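Local coordinates for 5' nucleotidase family protein (Staphylococcus aureus subsp. aureus, PDB 4Q7F), which belongs to the two-domain 5'-nucleotidase family, pairing a metal-binding calcineurin-like phosphoesterase domain with a C-terminal nucleotidase domain, at residues G76-G88 / Q307-Y319. Numbering follows the deposited sequence. Where two conformers were deposited one is given.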
loop_
_atom_site.group_PDB
_atom_site.type_symbol
_atom_site.label_atom_id
_atom_site.label_comp_id
_atom_site.label_asym_id
_atom_site.label_seq_id
_atom_site.Cartn_x
_atom_site.Cartn_y
_atom_site.Cartn_z
ATOM N N GLY A 76 6.775 4.304 0.058
ATOM C CA GLY A 76 6.500 3.517 -1.108
ATOM C C GLY A 76 7.653 3.235 -2.015
ATOM O O GLY A 76 7.862 2.111 -2.393
ATOM N N SER A 77 8.425 4.255 -2.341
ATOM C CA SER A 77 9.476 4.091 -3.310
ATOM C C SER A 77 10.845 4.100 -2.657
ATOM O O SER A 77 10.962 4.468 -1.504
ATOM C CB SER A 77 9.409 5.255 -4.289
ATOM O OG SER A 77 9.904 6.443 -3.686
ATOM N N PRO A 78 11.887 3.724 -3.412
ATOM C CA PRO A 78 13.256 3.776 -2.914
ATOM C C PRO A 78 13.670 5.183 -2.547
ATOM O O PRO A 78 14.616 5.343 -1.802
ATOM C CB PRO A 78 14.088 3.283 -4.112
ATOM C CG PRO A 78 13.164 2.432 -4.887
ATOM C CD PRO A 78 11.837 3.120 -4.754
ATOM N N PHE A 79 12.985 6.197 -3.061
ATOM C CA PHE A 79 13.298 7.592 -2.684
ATOM C C PHE A 79 12.966 7.752 -1.184
ATOM O O PHE A 79 13.724 8.372 -0.392
ATOM C CB PHE A 79 12.529 8.567 -3.586
ATOM C CG PHE A 79 12.663 10.030 -3.189
ATOM C CD1 PHE A 79 13.904 10.583 -2.904
ATOM C CD2 PHE A 79 11.546 10.855 -3.145
ATOM C CE1 PHE A 79 14.030 11.925 -2.564
ATOM C CE2 PHE A 79 11.672 12.201 -2.810
ATOM C CZ PHE A 79 12.916 12.734 -2.516
ATOM N N CYS A 80 11.867 7.125 -0.781
ATOM C CA CYS A 80 11.461 7.137 0.612
ATOM C C CYS A 80 12.540 6.422 1.476
ATOM O O CYS A 80 12.939 6.953 2.521
ATOM C CB CYS A 80 10.066 6.551 0.757
ATOM S SG CYS A 80 8.777 7.557 -0.047
ATOM N N ASN A 81 13.036 5.253 1.037
ATOM C CA ASN A 81 14.125 4.583 1.760
ATOM C C ASN A 81 15.326 5.500 1.879
ATOM O O ASN A 81 15.934 5.616 2.959
ATOM C CB ASN A 81 14.600 3.310 1.067
ATOM C CG ASN A 81 13.518 2.276 0.955
ATOM O OD1 ASN A 81 12.487 2.510 0.330
ATOM N ND2 ASN A 81 13.761 1.104 1.514
ATOM N N TYR A 82 15.676 6.121 0.754
ATOM C CA TYR A 82 16.799 7.056 0.688
ATOM C C TYR A 82 16.681 8.156 1.735
ATOM O O TYR A 82 17.657 8.471 2.422
ATOM C CB TYR A 82 16.907 7.653 -0.715
ATOM C CG TYR A 82 17.993 8.707 -0.857
ATOM C CD1 TYR A 82 19.286 8.351 -1.208
ATOM C CD2 TYR A 82 17.721 10.044 -0.643
ATOM C CE1 TYR A 82 20.286 9.296 -1.334
ATOM C CE2 TYR A 82 18.718 11.000 -0.751
ATOM C CZ TYR A 82 20.000 10.616 -1.095
ATOM O OH TYR A 82 20.994 11.552 -1.224
ATOM N N LEU A 83 15.493 8.731 1.868
ATOM C CA LEU A 83 15.267 9.814 2.831
ATOM C C LEU A 83 15.486 9.393 4.269
ATOM O O LEU A 83 16.121 10.126 5.033
ATOM C CB LEU A 83 13.861 10.397 2.696
ATOM C CG LEU A 83 13.533 11.106 1.381
ATOM C CD1 LEU A 83 12.064 11.476 1.385
ATOM C CD2 LEU A 83 14.406 12.322 1.142
ATOM N N ILE A 84 14.963 8.223 4.638
ATOM C CA ILE A 84 15.105 7.726 5.983
ATOM C C ILE A 84 16.578 7.472 6.261
ATOM O O ILE A 84 17.072 7.816 7.340
ATOM C CB ILE A 84 14.323 6.411 6.230
ATOM C CG1 ILE A 84 12.812 6.604 5.994
ATOM C CG2 ILE A 84 14.567 5.930 7.658
ATOM C CD1 ILE A 84 12.140 7.611 6.913
ATOM N N ALA A 85 17.273 6.896 5.275
ATOM C CA ALA A 85 18.682 6.575 5.410
ATOM C C ALA A 85 19.599 7.791 5.422
ATOM O O ALA A 85 20.737 7.676 5.838
ATOM C CB ALA A 85 19.113 5.613 4.297
ATOM N N HIS A 86 19.142 8.944 4.957
ATOM C CA HIS A 86 20.014 10.123 4.971
ATOM C C HIS A 86 19.670 11.101 6.086
ATOM O O HIS A 86 20.140 10.909 7.203
ATOM C CB HIS A 86 20.139 10.717 3.583
ATOM C CG HIS A 86 20.963 9.850 2.693
ATOM N ND1 HIS A 86 20.503 8.645 2.210
ATOM C CD2 HIS A 86 22.256 9.947 2.294
ATOM C CE1 HIS A 86 21.462 8.054 1.520
ATOM N NE2 HIS A 86 22.533 8.827 1.546
ATOM N N SER A 87 18.853 12.112 5.862
ATOM C CA SER A 87 18.585 13.010 6.996
ATOM C C SER A 87 17.560 12.450 7.989
ATOM O O SER A 87 17.457 12.931 9.116
ATOM C CB SER A 87 18.138 14.376 6.507
ATOM O OG SER A 87 19.143 14.958 5.703
ATOM N N GLY A 88 16.830 11.413 7.588
ATOM C CA GLY A 88 15.747 10.898 8.407
ATOM C C GLY A 88 14.582 11.890 8.284
ATOM O O GLY A 88 13.543 11.715 8.899
ATOM N N GLN A 307 17.289 17.063 -10.873
ATOM C CA GLN A 307 18.082 16.008 -11.515
ATOM C C GLN A 307 19.304 15.654 -10.652
ATOM O O GLN A 307 19.716 14.498 -10.610
ATOM C CB GLN A 307 18.486 16.371 -12.951
ATOM C CG GLN A 307 17.345 16.369 -13.983
ATOM C CD GLN A 307 16.834 14.982 -14.387
ATOM O OE1 GLN A 307 16.571 14.111 -13.550
ATOM N NE2 GLN A 307 16.644 14.792 -15.694
ATOM N N HIS A 308 19.870 16.639 -9.949
ATOM C CA HIS A 308 20.981 16.356 -9.061
ATOM C C HIS A 308 20.540 15.390 -7.947
ATOM O O HIS A 308 21.237 14.433 -7.653
ATOM C CB HIS A 308 21.555 17.637 -8.486
ATOM C CG HIS A 308 22.682 17.406 -7.543
ATOM N ND1 HIS A 308 23.829 16.739 -7.916
ATOM C CD2 HIS A 308 22.851 17.759 -6.247
ATOM C CE1 HIS A 308 24.658 16.686 -6.886
ATOM N NE2 HIS A 308 24.090 17.301 -5.863
ATOM N N LEU A 309 19.353 15.621 -7.379
ATOM C CA LEU A 309 18.803 14.735 -6.352
ATOM C C LEU A 309 18.585 13.330 -6.917
ATOM O O LEU A 309 18.946 12.347 -6.277
ATOM C CB LEU A 309 17.508 15.315 -5.781
ATOM C CG LEU A 309 16.708 14.472 -4.776
ATOM C CD1 LEU A 309 17.566 14.021 -3.606
ATOM C CD2 LEU A 309 15.497 15.247 -4.280
ATOM N N ARG A 310 17.966 13.227 -8.098
ATOM C CA ARG A 310 17.779 11.931 -8.767
ATOM C C ARG A 310 19.135 11.209 -8.879
ATOM O O ARG A 310 19.227 10.024 -8.623
ATOM C CB ARG A 310 17.163 12.147 -10.161
ATOM C CG ARG A 310 17.202 10.980 -11.160
ATOM C CD ARG A 310 16.054 10.028 -11.020
ATOM N NE ARG A 310 16.168 8.835 -11.864
ATOM C CZ ARG A 310 15.542 8.612 -13.027
ATOM N NH1 ARG A 310 14.722 9.502 -13.560
ATOM N NH2 ARG A 310 15.732 7.450 -13.657
ATOM N N LYS A 311 20.176 11.925 -9.275
ATOM C CA LYS A 311 21.518 11.314 -9.419
ATOM C C LYS A 311 22.045 10.761 -8.100
ATOM O O LYS A 311 22.588 9.652 -8.064
ATOM C CB LYS A 311 22.541 12.314 -9.985
ATOM C CG LYS A 311 23.934 11.723 -10.184
ATOM C CD LYS A 311 24.928 12.803 -10.573
ATOM C CE LYS A 311 26.295 12.220 -10.917
ATOM N NZ LYS A 311 26.931 11.451 -9.813
ATOM N N GLN A 312 21.931 11.554 -7.032
ATOM C CA GLN A 312 22.347 11.117 -5.695
ATOM C C GLN A 312 21.585 9.852 -5.330
ATOM O O GLN A 312 22.152 8.893 -4.806
ATOM C CB GLN A 312 22.059 12.197 -4.666
ATOM C CG GLN A 312 23.019 13.384 -4.735
ATOM C CD GLN A 312 22.575 14.525 -3.848
ATOM O OE1 GLN A 312 21.376 14.811 -3.733
ATOM N NE2 GLN A 312 23.536 15.214 -3.245
ATOM N N LEU A 313 20.298 9.859 -5.630
ATOM C CA LEU A 313 19.447 8.729 -5.348
ATOM C C LEU A 313 19.919 7.503 -6.125
ATOM O O LEU A 313 20.116 6.436 -5.544
ATOM C CB LEU A 313 17.995 9.075 -5.699
ATOM C CG LEU A 313 16.994 7.922 -5.605
ATOM C CD1 LEU A 313 17.063 7.231 -4.251
ATOM C CD2 LEU A 313 15.593 8.467 -5.874
ATOM N N GLU A 314 20.120 7.653 -7.434
ATOM C CA GLU A 314 20.592 6.516 -8.252
ATOM C C GLU A 314 21.964 6.037 -7.774
ATOM O O GLU A 314 22.230 4.832 -7.695
ATOM C CB GLU A 314 20.626 6.889 -9.736
ATOM C CG GLU A 314 19.258 7.238 -10.334
ATOM C CD GLU A 314 18.271 6.096 -10.354
ATOM O OE1 GLU A 314 18.645 4.893 -10.115
ATOM O OE2 GLU A 314 17.085 6.405 -10.637
ATOM N N ASP A 315 22.848 6.981 -7.451
ATOM C CA ASP A 315 24.175 6.607 -6.958
ATOM C C ASP A 315 24.051 5.700 -5.712
ATOM O O ASP A 315 24.704 4.668 -5.622
ATOM C CB ASP A 315 25.022 7.842 -6.664
ATOM C CG ASP A 315 25.466 8.577 -7.939
ATOM O OD1 ASP A 315 25.238 8.086 -9.078
ATOM O OD2 ASP A 315 26.057 9.659 -7.811
ATOM N N TRP A 316 23.181 6.081 -4.777
ATOM C CA TRP A 316 22.960 5.302 -3.571
ATOM C C TRP A 316 22.389 3.941 -3.923
ATOM O O TRP A 316 22.823 2.930 -3.387
ATOM C CB TRP A 316 22.021 6.061 -2.629
ATOM C CG TRP A 316 21.794 5.416 -1.335
ATOM C CD1 TRP A 316 22.667 5.359 -0.281
ATOM C CD2 TRP A 316 20.579 4.798 -0.888
ATOM N NE1 TRP A 316 22.074 4.719 0.780
ATOM C CE2 TRP A 316 20.797 4.361 0.434
ATOM C CE3 TRP A 316 19.334 4.569 -1.481
ATOM C CZ2 TRP A 316 19.816 3.698 1.170
ATOM C CZ3 TRP A 316 18.363 3.921 -0.758
ATOM C CH2 TRP A 316 18.597 3.497 0.558
ATOM N N LEU A 317 21.431 3.918 -4.852
ATOM C CA LEU A 317 20.836 2.667 -5.277
ATOM C C LEU A 317 21.843 1.722 -5.927
ATOM O O LEU A 317 21.684 0.505 -5.862
ATOM C CB LEU A 317 19.654 2.938 -6.206
ATOM C CG LEU A 317 18.448 3.517 -5.463
ATOM C CD1 LEU A 317 17.376 3.910 -6.449
ATOM C CD2 LEU A 317 17.895 2.512 -4.449
ATOM N N ASP A 318 22.889 2.274 -6.531
ATOM C CA ASP A 318 23.918 1.458 -7.168
ATOM C C ASP A 318 24.974 0.929 -6.215
ATOM O O ASP A 318 25.826 0.136 -6.624
ATOM C CB ASP A 318 24.605 2.254 -8.299
ATOM C CG ASP A 318 23.704 2.447 -9.507
ATOM O OD1 ASP A 318 22.734 1.658 -9.665
ATOM O OD2 ASP A 318 23.966 3.380 -10.301
ATOM N N TYR A 319 24.927 1.358 -4.947
ATOM C CA TYR A 319 25.917 0.944 -3.967
ATOM C C TYR A 319 25.928 -0.572 -3.884
ATOM O O TYR A 319 24.887 -1.191 -3.698
ATOM C CB TYR A 319 25.634 1.550 -2.585
ATOM C CG TYR A 319 26.616 1.074 -1.541
ATOM C CD1 TYR A 319 27.859 1.681 -1.401
ATOM C CD2 TYR A 319 26.314 -0.006 -0.716
ATOM C CE1 TYR A 319 28.776 1.231 -0.455
ATOM C CE2 TYR A 319 27.217 -0.458 0.235
ATOM C CZ TYR A 319 28.443 0.165 0.362
ATOM O OH TYR A 319 29.336 -0.287 1.303
HETATM O O HOH W 1 20.538 13.949 -0.924
#
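Trp316 turns one face of its indole to Tyr82 of helix 78-85 and His86, just past its C-terminal end, and both meet it edge-on. The Tyr82 ring stands nearly upright on the indole in a T-shaped pair, its plane at 82° to that of the five-membered ring, and Tyr82 CD1 comes within 3.8 Å of Trp316 CE3. His86 makes a second T-shaped pair, with its CE1 3.5 Å from Trp316 CD1. Farther along the indole, the six-membered ring lies over the backbone of Tyr82, whose CA forms a CH-pi contact, while the methyl of Ala85 reaches CZ2. With CG turned anti to the backbone N (chi1 -176°), the indole extends across helix 78-85.

Tyr82 is in turn a knob in a hole made by Leu309, Gln312, Leu313 and Trp316. Leu313 straddles two neighbours: its CD1 packs 3.6 Å from Tyr82 CB, and its CD2 3.8 Å from Phe79 CB. Leu309 CD2 meets the far end of the Phe79 ring, and Pro78 CB rests on Leu317. At the outer end of the tyrosine, a water 2.5 Å from Tyr82 OH donates to Gln312 OE1, a bridge where no direct hydrogen bond joins the helices.

The imidazole is steadied by the last turn of the helix before it: His86 ND1 donates to Tyr82 O at 2.9 Å. Around this core, helix 91-99 packs on Phe79 and Leu309, and Met377 and Ile381 touch Trp316. Asp315 and Glu314, which do not touch helix 78-85, form salt bridges with Arg40 and Arg378.

The result is a nearly perpendicular helix-helix crossing, 86° with axes 10.4 Å apart, built round an aromatic cluster; it packs a helix of the calcineurin-like phosphoesterase region against helix 304-317, more than 200 residues later.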